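Local structure of uncharacterized protein (Silicibacter pomeroyi DSS-3, 2QTP) at residues Arg28-Ala32 and Cys66-Ile72. The protein is of unknown function but adopts a variant of the Bacillus chorismate mutase fold and may play a role in amino-acid metabolism. Coordinates in Å, arbitrary orientation, origin at the centre of the assembly. Numbering follows the deposited sequence.
Sequences RKAVA and CVQALGI
Arg-28 to Ala-32 is extended beta strand, and Cys-66 to Ala-69 lie in the last turn of helix 49-70. The two short segment axes approach to 7.9 Å, with 139° between their N-to-C directions. Arg-28, Ala-30 and Ala-32 point their CA-CB bonds toward the helix. In register, Cys-66 CA lies 5.6 Å from Ala-30 CA. The m rotamer of Cys-66 puts its SG 3.6 Å from Ala-32 N. This is helix-on-sheet packing: the long helix covers one face of the mixed sheet, where strand 21-37 lies between strands 5-15 and 162-171. Leu-70 (m, t) sets CG 3.7 Å from Ala-30 CB and CD2 over one face of the Arg-28 guanidinium. Arg-28 (m, t, m) donates hydrogen bonds to Leu-70 O from NH2 at 2.8 Å and, weakly, from NH1 at 3.0 Å. NH2 also salt-bridges Asp-171. Gly-71, at phi/psi 56/43, ends the helix in a Schellman motif: Ile-72 N hydrogen-bonds to Val-67 O at 3.1 Å, Gly-71 N weakly to Gln-68 O at 3.2 Å. Ile-72 CG2 meets Arg-28 NH2 at 3.6 Å.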
# COMPACT_ATOMS: atom_id res chain seq x y z
N ARG A 28 4.97 -14.11 -8.59
CA ARG A 28 4.14 -13.76 -7.47
C ARG A 28 4.20 -12.29 -7.11
O ARG A 28 5.25 -11.65 -7.22
CB ARG A 28 4.52 -14.59 -6.24
CG ARG A 28 4.41 -16.10 -6.40
CD ARG A 28 4.73 -16.80 -5.10
NE ARG A 28 6.10 -16.50 -4.69
CZ ARG A 28 6.57 -16.61 -3.45
NH1 ARG A 28 5.78 -17.01 -2.46
NH2 ARG A 28 7.83 -16.31 -3.21
N LYS A 29 3.07 -11.77 -6.68
CA LYS A 29 2.97 -10.39 -6.21
C LYS A 29 2.32 -10.43 -4.83
O LYS A 29 1.41 -11.24 -4.59
CB LYS A 29 2.07 -9.55 -7.12
CG LYS A 29 2.34 -9.64 -8.59
CD LYS A 29 1.40 -8.68 -9.31
CE LYS A 29 1.69 -8.57 -10.79
NZ LYS A 29 0.62 -7.72 -11.38
N ALA A 30 2.75 -9.55 -3.94
CA ALA A 30 2.12 -9.45 -2.64
C ALA A 30 1.91 -7.99 -2.35
O ALA A 30 2.69 -7.14 -2.80
CB ALA A 30 2.97 -10.10 -1.55
N VAL A 31 0.85 -7.69 -1.61
CA VAL A 31 0.58 -6.33 -1.15
C VAL A 31 0.02 -6.40 0.28
O VAL A 31 -0.80 -7.26 0.57
CB VAL A 31 -0.36 -5.52 -2.13
CG1 VAL A 31 -1.57 -6.27 -2.52
CG2 VAL A 31 -0.76 -4.15 -1.52
N ALA A 32 0.54 -5.57 1.16
CA ALA A 32 0.08 -5.47 2.55
C ALA A 32 -0.54 -4.07 2.72
O ALA A 32 0.02 -3.08 2.25
CB ALA A 32 1.26 -5.70 3.55
N CYS A 66 4.80 -8.13 3.54
CA CYS A 66 4.95 -8.58 2.14
C CYS A 66 5.96 -9.70 1.98
O CYS A 66 5.66 -10.72 1.38
CB CYS A 66 5.34 -7.42 1.23
SG CYS A 66 3.98 -6.40 0.72
N VAL A 67 7.17 -9.49 2.50
CA VAL A 67 8.24 -10.49 2.40
C VAL A 67 7.91 -11.76 3.21
O VAL A 67 8.19 -12.85 2.76
CB VAL A 67 9.66 -9.91 2.73
CG1 VAL A 67 9.97 -8.74 1.79
CG2 VAL A 67 9.78 -9.47 4.19
N GLN A 68 7.32 -11.61 4.39
CA GLN A 68 6.85 -12.77 5.13
C GLN A 68 5.80 -13.55 4.36
O GLN A 68 5.83 -14.76 4.36
CB GLN A 68 6.28 -12.38 6.49
CG GLN A 68 7.33 -12.04 7.51
CD GLN A 68 6.73 -11.50 8.81
OE1 GLN A 68 5.69 -10.84 8.82
NE2 GLN A 68 7.41 -11.78 9.92
N ALA A 69 4.88 -12.86 3.68
CA ALA A 69 3.85 -13.53 2.89
C ALA A 69 4.42 -14.33 1.73
O ALA A 69 3.91 -15.38 1.37
CB ALA A 69 2.83 -12.51 2.37
N LEU A 70 5.46 -13.81 1.10
CA LEU A 70 6.09 -14.43 -0.04
C LEU A 70 7.19 -15.38 0.40
O LEU A 70 7.79 -16.05 -0.41
CB LEU A 70 6.72 -13.37 -0.94
CG LEU A 70 5.82 -12.44 -1.74
CD1 LEU A 70 6.64 -11.21 -2.20
CD2 LEU A 70 5.15 -13.19 -2.88
N GLY A 71 7.47 -15.41 1.70
CA GLY A 71 8.52 -16.26 2.23
C GLY A 71 9.85 -15.99 1.58
O GLY A 71 10.57 -16.93 1.24
N ILE A 72 10.20 -14.72 1.37
CA ILE A 72 11.49 -14.41 0.78
C ILE A 72 12.25 -13.47 1.68
O ILE A 72 11.69 -12.91 2.63
CB ILE A 72 11.38 -13.81 -0.65
CG1 ILE A 72 10.70 -12.44 -0.64
CG2 ILE A 72 10.64 -14.76 -1.57
CD1 ILE A 72 10.65 -11.79 -2.01